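PDB 5HGC: serpin from Taeniopygia guttata, which binds cortisol and belongs to the serpin family, most of whose members inhibit serine proteases, though whether it does so itself is uncertain. Local coordinates for residues A[23-26]-A[27-30]; A[111-114]-A[115-119]; A[206-209]-A[210-214]. All blocks are in the same frame, centred on the assembly; numbering follows the deposited sequence. Where two conformers were deposited one is given.

Contact 1 (A[23-26]-A[27-30]); sequences FREV and TQEA
T27 fits against F23 one turn earlier in the helix, and this pair makes the compact side of the contact. The methyl CG2 of T27 sits over one face of the F23 ring, 4.0 Å from the ring centroid and displaced toward the rim, a CH-pi contact. F23 brings its ring there with CG anti to the backbone N (chi1 -173°), beside its own carbonyl. The hydroxyl of T27 turns back to the helix, where OG1 lies between the carbonyl oxygens of F23 and R24, 3.0 Å from each. The T27 N-H goes to F23 O at 3.1 Å, the usual i to i+4 bond. On the solvent side the fit is slacker. The N-H of Q28 reaches R24 O by a weak bond of 3.4 Å, and the Q28 amide lies obliquely past the E25 carboxylate, with their OE1 atoms 4.1 Å apart. E29 N still closes on E25 O at 3.3 Å. These are the last turns of helix 12-29. Its buried side, with F23, V26 and T27, packs on Y37 and I35 of strand 35-37, while E25 and E29 lie against helix 285-290.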
ATOM      1  N   PHE A  23      -2.457  -5.281  -8.092  1.00 29.15           N
ATOM      2  CA  PHE A  23      -3.740  -4.594  -8.289  1.00 30.77           C
ATOM      3  C   PHE A  23      -4.647  -5.265  -9.337  1.00 31.99           C
ATOM      4  O   PHE A  23      -5.835  -5.506  -9.035  1.00 28.56           O
ATOM      5  CB  PHE A  23      -3.538  -3.126  -8.701  1.00 32.33           C
ATOM      6  CG  PHE A  23      -4.816  -2.333  -8.748  1.00 32.86           C
ATOM      7  CD1 PHE A  23      -5.600  -2.158  -7.600  1.00 34.35           C
ATOM      8  CD2 PHE A  23      -5.277  -1.800  -9.936  1.00 34.14           C
ATOM      9  CE1 PHE A  23      -6.785  -1.414  -7.608  1.00 32.19           C
ATOM     10  CE2 PHE A  23      -6.480  -1.064  -9.953  1.00 34.47           C
ATOM     11  CZ  PHE A  23      -7.227  -0.862  -8.786  1.00 31.21           C
ATOM     12  N   ARG A  24      -4.091  -5.559 -10.536  1.00 31.06           N
ATOM     13  CA  ARG A  24      -4.832  -6.257 -11.614  1.00 35.23           C
ATOM     14  C   ARG A  24      -5.407  -7.573 -11.131  1.00 38.40           C
ATOM     15  O   ARG A  24      -6.599  -7.805 -11.322  1.00 41.72           O
ATOM     16  CB  ARG A  24      -4.056  -6.356 -12.965  1.00 36.54           C
ATOM     17  CG  ARG A  24      -3.692  -4.954 -13.509  1.00 39.91           C
ATOM     18  CD  ARG A  24      -3.208  -4.881 -14.937  1.00 42.58           C
ATOM     19  NE  ARG A  24      -1.881  -5.462 -15.163  1.00 49.82           N
ATOM     20  CZ  ARG A  24      -0.707  -4.895 -14.841  1.00 49.36           C
ATOM     21  NH1 ARG A  24      -0.650  -3.718 -14.227  1.00 53.44           N
ATOM     22  NH2 ARG A  24       0.432  -5.526 -15.116  1.00 44.62           N
ATOM     23  N   GLU A  25      -4.579  -8.366 -10.431  1.00 42.10           N
ATOM     24  CA  GLU A  25      -4.949  -9.668  -9.842  1.00 41.87           C
ATOM     25  C   GLU A  25      -6.059  -9.588  -8.840  1.00 42.17           C
ATOM     26  O   GLU A  25      -7.026 -10.343  -8.921  1.00 51.51           O
ATOM     27  CB  GLU A  25      -3.757 -10.363  -9.163  1.00 45.48           C
ATOM     28  CG  GLU A  25      -2.775 -11.079 -10.082  1.00 53.20           C
ATOM     29  CD  GLU A  25      -3.400 -12.189 -10.962  1.00 60.13           C
ATOM     30  OE1 GLU A  25      -4.527 -12.730 -10.679  1.00 55.03           O
ATOM     31  OE2 GLU A  25      -2.708 -12.524 -11.954  1.00 55.89           O
ATOM     32  N   VAL A  26      -5.931  -8.674  -7.888  0.56 40.79           N
ATOM     33  CA  VAL A  26      -6.881  -8.584  -6.784  0.56 39.86           C
ATOM     34  C   VAL A  26      -8.268  -8.076  -7.220  0.56 41.38           C
ATOM     35  O   VAL A  26      -9.277  -8.493  -6.657  0.56 42.22           O
ATOM     36  CB  VAL A  26      -6.269  -7.816  -5.573  0.56 39.14           C
ATOM     37  CG1 VAL A  26      -6.088  -6.326  -5.856  0.56 35.31           C
ATOM     38  CG2 VAL A  26      -7.062  -8.063  -4.292  0.56 40.07           C
ATOM     39  N   THR A  27      -8.311  -7.200  -8.227  1.00 43.41           N
ATOM     40  CA  THR A  27      -9.590  -6.668  -8.746  1.00 47.63           C
ATOM     41  C   THR A  27     -10.382  -7.731  -9.558  1.00 52.24           C
ATOM     42  O   THR A  27     -11.614  -7.734  -9.532  1.00 55.43           O
ATOM     43  CB  THR A  27      -9.428  -5.341  -9.534  1.00 40.29           C
ATOM     44  OG1 THR A  27      -8.444  -5.505 -10.568  1.00 39.41           O
ATOM     45  CG2 THR A  27      -9.005  -4.231  -8.602  1.00 40.40           C
ATOM     46  N   GLN A  28      -9.676  -8.620 -10.262  1.00 54.75           N
ATOM     47  CA  GLN A  28     -10.275  -9.892 -10.729  1.00 60.85           C
ATOM     48  C   GLN A  28     -10.913 -10.778  -9.638  1.00 64.70           C
ATOM     49  O   GLN A  28     -12.117 -10.991  -9.681  1.00 76.54           O
ATOM     50  CB  GLN A  28      -9.280 -10.705 -11.482  1.00 55.44           C
ATOM     51  CG  GLN A  28      -8.887 -10.060 -12.769  1.00 62.33           C
ATOM     52  CD  GLN A  28      -8.001 -11.002 -13.521  1.00 80.89           C
ATOM     53  OE1 GLN A  28      -6.776 -10.842 -13.531  1.00 84.35           O
ATOM     54  NE2 GLN A  28      -8.605 -12.051 -14.096  1.00 81.46           N
ATOM     55  N   GLU A  29     -10.146 -11.272  -8.664  1.00 59.26           N
ATOM     56  CA  GLU A  29     -10.739 -12.087  -7.615  1.00 63.99           C
ATOM     57  C   GLU A  29     -11.843 -11.392  -6.765  1.00 69.06           C
ATOM     58  O   GLU A  29     -12.524 -12.073  -5.988  1.00 75.29           O
ATOM     59  CB  GLU A  29      -9.674 -12.843  -6.771  1.00 69.47           C
ATOM     60  CG  GLU A  29      -9.057 -12.101  -5.569  1.00 87.61           C
ATOM     61  CD  GLU A  29      -7.621 -12.562  -5.177  1.00 99.48           C
ATOM     62  OE1 GLU A  29      -6.747 -12.827  -6.058  1.00 97.44           O
ATOM     63  OE2 GLU A  29      -7.336 -12.636  -3.957  1.00 93.66           O
ATOM     64  N   ALA A  30     -12.034 -10.070  -6.914  1.00 62.51           N
ATOM     65  CA  ALA A  30     -13.066  -9.296  -6.122  1.00 67.53           C
ATOM     66  C   ALA A  30     -13.594  -8.020  -6.837  1.00 65.90           C
ATOM     67  O   ALA A  30     -13.325  -6.894  -6.373  1.00 59.98           O
ATOM     68  CB  ALA A  30     -12.579  -8.969  -4.689  1.00 55.71           C
TER

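Contact 2 (A[111-114]-A[115-119]); sequences LLRK and FLDDA. With BDG (2,6-diamino-2,6-dideoxy-alpha-D-glucopyranose), chain F.
L111 and L116 supply the apolar part of this contact, their side chains crossing at about a right angle with L111 CD2 3.5 Å from L116 CD2. The same methyl of L111 approaches the F115 ring more loosely, at CD2. F115 itself turns inward among M48, L51 and I306, and the methyl of A119, one turn on, rests over one face of its ring.

The backbone bonds mark a helix getting under way. L112 holds the N-cap position, and its O receives the N-H of L116 at 3.1 Å, almost straight (174°); D117 N then bonds R113 O, and D118 N bonds K114 O at 3.0 Å. What begins here is helix 113-123, which links strand 100-106 to the parallel strand 126-130 in a beta-alpha-beta crossover and lies at the surface of the serpin fold.

The two oppositely charged pairs stop short of salt bridges. The bend of R113 at chi2 (64°) lays CD 3.4 Å from D117 OD2, and a second bend at chi3 turns the guanidinium group onward, its plane 28° from that of the carboxylate. R113 NH1 stays 4.2 Å from D117 OD1. A modelled water lies between them, 2.7 Å from D117 OD1, but its very short approach to NH1 leaves that half of the bridge doubtful. K114 NZ is 4.4 Å from D118 OD2 and pairs with a sulfate ion, probably from the crystallisation liquor.

Ligand binding falls to D118. Its OD2 accepts a hydrogen bond of 2.7 Å from N2 of the diamino sugar BDG, and the nearby K114 ammonium could add a little to the stabilisation of the carboxylate's negative charge, although its own charge is shared with the sulfate. L51, E74, K75 and H78 complete the sugar pocket.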
ATOM      1  N   LEU A 111      15.270 -20.651  15.415  1.00 26.58           N
ATOM      2  CA  LEU A 111      15.659 -19.448  14.668  1.00 26.45           C
ATOM      3  C   LEU A 111      17.167 -19.134  14.666  1.00 24.14           C
ATOM      4  O   LEU A 111      17.860 -19.276  15.705  1.00 26.10           O
ATOM      5  CB  LEU A 111      14.817 -18.272  15.106  1.00 29.19           C
ATOM      6  CG  LEU A 111      13.744 -18.173  14.048  1.00 33.22           C
ATOM      7  CD1 LEU A 111      12.377 -18.337  14.652  1.00 30.42           C
ATOM      8  CD2 LEU A 111      13.943 -16.852  13.322  1.00 37.50           C
ATOM      9  N   LEU A 112      17.676 -18.765  13.503  1.00 20.60           N
ATOM     10  CA  LEU A 112      19.052 -18.418  13.388  1.00 21.16           C
ATOM     11  C   LEU A 112      19.250 -16.946  13.784  1.00 20.89           C
ATOM     12  O   LEU A 112      18.522 -16.045  13.315  1.00 21.10           O
ATOM     13  CB  LEU A 112      19.529 -18.644  11.969  1.00 22.36           C
ATOM     14  CG  LEU A 112      19.905 -20.016  11.446  1.00 27.43           C
ATOM     15  CD1 LEU A 112      20.369 -19.900  10.007  1.00 28.19           C
ATOM     16  CD2 LEU A 112      21.013 -20.661  12.244  1.00 27.02           C
ATOM     17  N   ARG A 113      20.261 -16.705  14.607  1.00 18.28           N
ATOM     18  CA  ARG A 113      20.678 -15.375  14.913  1.00 18.55           C
ATOM     19  C   ARG A 113      20.988 -14.555  13.656  1.00 19.08           C
ATOM     20  O   ARG A 113      20.686 -13.339  13.616  1.00 17.95           O
ATOM     21  CB  ARG A 113      21.919 -15.413  15.804  1.00 19.67           C
ATOM     22  CG  ARG A 113      22.559 -14.040  16.072  1.00 20.31           C
ATOM     23  CD  ARG A 113      21.617 -13.118  16.857  1.00 20.27           C
ATOM     24  NE  ARG A 113      21.404 -13.618  18.211  1.00 21.32           N
ATOM     25  CZ  ARG A 113      20.419 -13.237  19.047  1.00 21.38           C
ATOM     26  NH1 ARG A 113      19.521 -12.327  18.678  1.00 17.61           N
ATOM     27  NH2 ARG A 113      20.337 -13.803  20.275  1.00 21.18           N
ATOM     28  N   LYS A 114      21.556 -15.222  12.633  1.00 18.26           N
ATOM     29  CA  LYS A 114      22.002 -14.543  11.427  1.00 18.08           C
ATOM     30  C   LYS A 114      20.757 -13.930  10.772  1.00 20.62           C
ATOM     31  O   LYS A 114      20.760 -12.758  10.420  1.00 18.92           O
ATOM     32  CB  LYS A 114      22.676 -15.554  10.519  1.00 19.06           C
ATOM     33  CG  LYS A 114      22.704 -15.242   9.030  1.00 18.06           C
ATOM     34  CD  LYS A 114      23.129 -16.512   8.309  1.00 20.05           C
ATOM     35  CE  LYS A 114      23.489 -16.269   6.838  1.00 21.71           C
ATOM     36  NZ  LYS A 114      24.684 -15.362   6.694  1.00 18.50           N
ATOM     37  N   PHE A 115      19.670 -14.706  10.679  1.00 21.59           N
ATOM     38  CA  PHE A 115      18.460 -14.178  10.062  1.00 21.01           C
ATOM     39  C   PHE A 115      17.822 -13.059  10.916  1.00 21.75           C
ATOM     40  O   PHE A 115      17.414 -12.001  10.394  1.00 19.93           O
ATOM     41  CB  PHE A 115      17.433 -15.268   9.795  1.00 19.61           C
ATOM     42  CG  PHE A 115      16.162 -14.732   9.233  1.00 18.18           C
ATOM     43  CD1 PHE A 115      16.102 -14.334   7.934  1.00 17.86           C
ATOM     44  CD2 PHE A 115      15.057 -14.551  10.025  1.00 18.44           C
ATOM     45  CE1 PHE A 115      14.949 -13.790   7.411  1.00 18.64           C
ATOM     46  CE2 PHE A 115      13.885 -14.008   9.502  1.00 18.85           C
ATOM     47  CZ  PHE A 115      13.818 -13.650   8.175  1.00 16.91           C
ATOM     48  N   LEU A 116      17.727 -13.286  12.218  1.00 21.09           N
ATOM     49  CA  LEU A 116      17.164 -12.248  13.067  1.00 21.22           C
ATOM     50  C   LEU A 116      17.945 -10.924  12.990  1.00 21.85           C
ATOM     51  O   LEU A 116      17.318  -9.890  13.024  1.00 21.11           O
ATOM     52  CB  LEU A 116      17.067 -12.695  14.499  1.00 19.80           C
ATOM     53  CG  LEU A 116      16.178 -13.925  14.672  1.00 21.31           C
ATOM     54  CD1 LEU A 116      16.324 -14.449  16.097  1.00 22.17           C
ATOM     55  CD2 LEU A 116      14.730 -13.599  14.399  1.00 20.06           C
ATOM     56  N   ASP A 117      19.289 -10.968  12.861  1.00 21.48           N
ATOM     57  CA  ASP A 117      20.123  -9.756  12.872  1.00 19.47           C
ATOM     58  C   ASP A 117      19.988  -9.086  11.490  1.00 18.97           C
ATOM     59  O   ASP A 117      19.709  -7.930  11.409  1.00 19.08           O
ATOM     60  CB  ASP A 117      21.586 -10.094  13.186  1.00 19.95           C
ATOM     61  CG  ASP A 117      21.885 -10.258  14.712  1.00 23.37           C
ATOM     62  OD1 ASP A 117      21.020  -9.965  15.595  1.00 21.07           O
ATOM     63  OD2 ASP A 117      23.048 -10.659  15.051  1.00 24.37           O
ATOM     64  N   ASP A 118      20.154  -9.840  10.414  1.00 18.76           N
ATOM     65  CA  ASP A 118      20.057  -9.335   9.069  1.00 19.01           C
ATOM     66  C   ASP A 118      18.708  -8.693   8.822  1.00 20.69           C
ATOM     67  O   ASP A 118      18.623  -7.568   8.296  1.00 20.45           O
ATOM     68  CB  ASP A 118      20.266 -10.502   8.134  1.00 20.70           C
ATOM     69  CG  ASP A 118      21.757 -10.943   8.065  1.00 24.95           C
ATOM     70  OD1 ASP A 118      22.612 -10.276   8.730  1.00 28.31           O
ATOM     71  OD2 ASP A 118      22.078 -11.919   7.332  1.00 23.19           O
ATOM     72  N   ALA A 119      17.646  -9.372   9.275  1.00 20.50           N
ATOM     73  CA  ALA A 119      16.323  -8.896   9.014  1.00 20.20           C
ATOM     74  C   ALA A 119      15.999  -7.718   9.933  1.00 21.08           C
ATOM     75  O   ALA A 119      15.182  -6.874   9.550  1.00 20.67           O
ATOM     76  CB  ALA A 119      15.287 -10.025   9.117  1.00 20.04           C
TER
HETATM   77  C5  BDG F 505      22.848  -9.788   0.950  1.00 87.40           C
HETATM   78  O5  BDG F 505      22.007 -10.972   1.123  1.00 84.21           O
HETATM   79  C1  BDG F 505      22.377 -11.963   2.149  1.00 88.77           C
HETATM   80  O1  BDG F 505      21.341 -12.974   2.310  1.00 77.76           O
HETATM   81  C2  BDG F 505      22.908 -11.324   3.490  1.00 80.45           C
HETATM   82  N2  BDG F 505      22.481 -12.054   4.679  1.00 72.32           N
HETATM   83  C3  BDG F 505      22.703  -9.770   3.582  1.00 76.83           C
HETATM   84  O3  BDG F 505      23.215  -9.178   4.819  1.00 53.60           O
HETATM   85  C4  BDG F 505      23.257  -9.095   2.280  1.00 79.69           C
HETATM   86  O4  BDG F 505      22.958  -7.702   2.152  1.00 61.58           O
HETATM   87  C6  BDG F 505      24.135 -10.062   0.136  1.00 93.90           C
HETATM   88  N6  BDG F 505      23.924 -10.966  -0.987  1.00 85.29           N
HETATM   89  O   HOH W   1      18.856 -10.716  17.024  1.00 25.42           O

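Contact 3 (A[206-209]-A[210-214])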
ATOM      1  N   MET A 206     -16.096  16.794   1.268  1.00 31.91           N
ATOM      2  CA  MET A 206     -15.287  17.966   1.566  1.00 30.49           C
ATOM      3  C   MET A 206     -15.260  18.802   0.315  1.00 30.71           C
ATOM      4  O   MET A 206     -15.569  18.285  -0.771  1.00 32.34           O
ATOM      5  CB  MET A 206     -13.877  17.581   1.929  1.00 29.17           C
ATOM      6  CG  MET A 206     -13.778  16.478   2.954  1.00 32.52           C
ATOM      7  SD  MET A 206     -12.051  16.263   3.423  1.00 35.27           S
ATOM      8  CE  MET A 206     -11.333  15.248   2.105  1.00 28.43           C
ATOM      9  N   TYR A 207     -14.905  20.080   0.476  1.00 29.59           N
ATOM     10  CA  TYR A 207     -14.957  21.082  -0.573  1.00 28.02           C
ATOM     11  C   TYR A 207     -13.803  22.016  -0.437  1.00 30.55           C
ATOM     12  O   TYR A 207     -13.450  22.491   0.669  1.00 33.89           O
ATOM     13  CB  TYR A 207     -16.262  21.924  -0.532  1.00 29.53           C
ATOM     14  CG  TYR A 207     -16.198  23.091  -1.499  1.00 31.33           C
ATOM     15  CD1 TYR A 207     -16.374  22.881  -2.876  1.00 29.34           C
ATOM     16  CD2 TYR A 207     -15.897  24.416  -1.050  1.00 34.62           C
ATOM     17  CE1 TYR A 207     -16.290  23.918  -3.784  1.00 30.73           C
ATOM     18  CE2 TYR A 207     -15.802  25.481  -1.961  1.00 34.36           C
ATOM     19  CZ  TYR A 207     -15.998  25.222  -3.339  1.00 34.47           C
ATOM     20  OH  TYR A 207     -15.847  26.228  -4.296  1.00 30.27           O
ATOM     21  N   GLN A 208     -13.263  22.353  -1.591  1.00 32.19           N
ATOM     22  CA  GLN A 208     -12.212  23.333  -1.674  1.00 33.55           C
ATOM     23  C   GLN A 208     -12.211  23.948  -3.082  1.00 32.61           C
ATOM     24  O   GLN A 208     -12.491  23.272  -4.087  1.00 33.39           O
ATOM     25  CB  GLN A 208     -10.921  22.593  -1.396  1.00 33.13           C
ATOM     26  CG  GLN A 208      -9.755  23.447  -1.035  1.00 38.05           C
ATOM     27  CD  GLN A 208      -8.453  22.689  -1.149  1.00 41.10           C
ATOM     28  OE1 GLN A 208      -7.442  23.320  -1.437  1.00 50.35           O
ATOM     29  NE2 GLN A 208      -8.456  21.337  -0.945  1.00 35.83           N
ATOM     30  N   MET A 209     -11.888  25.228  -3.162  1.00 35.37           N
ATOM     31  CA  MET A 209     -11.734  25.897  -4.469  1.00 34.56           C
ATOM     32  C   MET A 209     -10.293  26.365  -4.654  1.00 33.16           C
ATOM     33  O   MET A 209      -9.756  26.987  -3.764  1.00 35.44           O
ATOM     34  CB  MET A 209     -12.701  27.067  -4.531  1.00 36.98           C
ATOM     35  CG  MET A 209     -12.787  27.746  -5.892  1.00 44.86           C
ATOM     36  SD  MET A 209     -13.917  29.161  -5.991  1.00 44.85           S
ATOM     37  CE  MET A 209     -13.195  30.318  -4.789  1.00 37.69           C
ATOM     38  N   GLY A 210      -9.640  26.058  -5.773  1.00 31.70           N
ATOM     39  CA  GLY A 210      -8.262  26.485  -5.935  1.00 28.29           C
ATOM     40  C   GLY A 210      -7.603  25.778  -7.076  1.00 30.74           C
ATOM     41  O   GLY A 210      -8.270  25.062  -7.779  1.00 34.58           O
ATOM     42  N   ARG A 211      -6.308  26.012  -7.285  1.00 31.42           N
ATOM     43  CA  ARG A 211      -5.570  25.420  -8.400  1.00 34.55           C
ATOM     44  C   ARG A 211      -5.003  24.032  -8.028  1.00 35.72           C
ATOM     45  O   ARG A 211      -4.208  23.925  -7.097  1.00 37.64           O
ATOM     46  CB  ARG A 211      -4.445  26.350  -8.871  1.00 33.34           C
ATOM     47  CG  ARG A 211      -4.933  27.652  -9.478  1.00 36.39           C
ATOM     48  CD  ARG A 211      -3.847  28.700  -9.646  1.00 36.79           C
ATOM     49  NE  ARG A 211      -2.941  28.256 -10.680  1.00 40.68           N
ATOM     50  CZ  ARG A 211      -1.629  28.059 -10.511  1.00 46.25           C
ATOM     51  NH1 ARG A 211      -1.052  28.325  -9.326  1.00 39.76           N
ATOM     52  NH2 ARG A 211      -0.881  27.628 -11.546  1.00 42.14           N
ATOM     53  N   PHE A 212      -5.414  22.982  -8.745  1.00 31.63           N
ATOM     54  CA  PHE A 212      -4.912  21.647  -8.506  1.00 26.76           C
ATOM     55  C   PHE A 212      -4.392  20.997  -9.775  1.00 30.02           C
ATOM     56  O   PHE A 212      -4.907  21.268 -10.877  1.00 33.47           O
ATOM     57  CB  PHE A 212      -6.026  20.805  -7.932  1.00 26.74           C
ATOM     58  CG  PHE A 212      -6.681  21.420  -6.741  1.00 29.14           C
ATOM     59  CD1 PHE A 212      -5.990  21.556  -5.528  1.00 30.74           C
ATOM     60  CD2 PHE A 212      -7.988  21.865  -6.818  1.00 29.12           C
ATOM     61  CE1 PHE A 212      -6.613  22.147  -4.423  1.00 34.00           C
ATOM     62  CE2 PHE A 212      -8.631  22.425  -5.709  1.00 32.30           C
ATOM     63  CZ  PHE A 212      -7.941  22.591  -4.513  1.00 31.71           C
ATOM     64  N   ASP A 213      -3.417  20.099  -9.624  1.00 29.18           N
ATOM     65  CA  ASP A 213      -2.924  19.319 -10.721  1.00 29.45           C
ATOM     66  C   ASP A 213      -4.083  18.531 -11.253  1.00 30.38           C
ATOM     67  O   ASP A 213      -4.878  17.957 -10.491  1.00 32.93           O
ATOM     68  CB  ASP A 213      -1.749  18.446 -10.289  1.00 33.69           C
ATOM     69  CG  ASP A 213      -0.453  19.277 -10.065  1.00 37.12           C
ATOM     70  OD1 ASP A 213      -0.484  20.536 -10.155  1.00 43.34           O
ATOM     71  OD2 ASP A 213       0.616  18.696  -9.780  1.00 39.18           O
ATOM     72  N   PHE A 214      -4.219  18.583 -12.572  1.00 29.58           N
ATOM     73  CA  PHE A 214      -5.360  18.009 -13.258  1.00 27.65           C
ATOM     74  C   PHE A 214      -4.932  17.421 -14.587  1.00 27.60           C
ATOM     75  O   PHE A 214      -4.006  17.939 -15.231  1.00 30.89           O
ATOM     76  CB  PHE A 214      -6.403  19.091 -13.481  1.00 27.80           C
ATOM     77  CG  PHE A 214      -7.560  18.636 -14.297  1.00 26.84           C
ATOM     78  CD1 PHE A 214      -7.527  18.716 -15.730  1.00 28.67           C
ATOM     79  CD2 PHE A 214      -8.694  18.111 -13.671  1.00 27.57           C
ATOM     80  CE1 PHE A 214      -8.588  18.228 -16.497  1.00 28.49           C
ATOM     81  CE2 PHE A 214      -9.782  17.651 -14.439  1.00 28.62           C
ATOM     82  CZ  PHE A 214      -9.736  17.700 -15.835  1.00 28.43           C
TER
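Q208 meets F212 across the corner of the chain, its amide oxygen directed at the edge of the phenyl ring. OE1 lies close to the ring plane, 3.2 Å from F212 CZ and 3.3 Å from F212 CE1, so the oxygen faces the slightly positive C-H rim. The amide stands nearly upright to the ring, their planes 85° apart. An extended chain beyond CG, with CG anti to the backbone N (chi1 -163°), carries the Q208 amide this far. Replacing Q208 with an alanine would probably leave the CE1-CZ edge of F212 without its polar neighbour and open a gap beside the ring. In the next shell the carbonyl carbon of G210 lies 3.7 Å above the F212 ring plane, offset toward the rim. The corner itself depends on the G210 backbone, whose conformation a residue with a CB could hardly adopt, since that atom would collide with M209 O. Farther out, backbone bonds of Q208 with L271, G210 with M269 and F212 with R267 hold both arms to strand 265-283. F212 also packs on M269 and on L227 of strand 222-228, Q208 on the loop residues K181 and F183; the corner joins strand 200-209 to strand 211-217.

The three contacts serve different regions of one serpin chain. Contact 1 lies at the end of a helix, contact 2 at the start of one and contact 3 where one strand turns into the next; none touches another. Centre to centre, contacts 2 and 3 are about 49 Å apart, on opposite sides of the chain's centre; contact 1 is about 34 Å from the former and about 31 Å from the latter. Only contact 2 holds a ligand-site residue, D118. The bound cortisol lies about 12 Å from the R24 side chain and about 13 Å from that of F212. Helix 12-29 supplies V12, P13 and A16 to its pocket, and D213 salt-bridges the pocket residue R226.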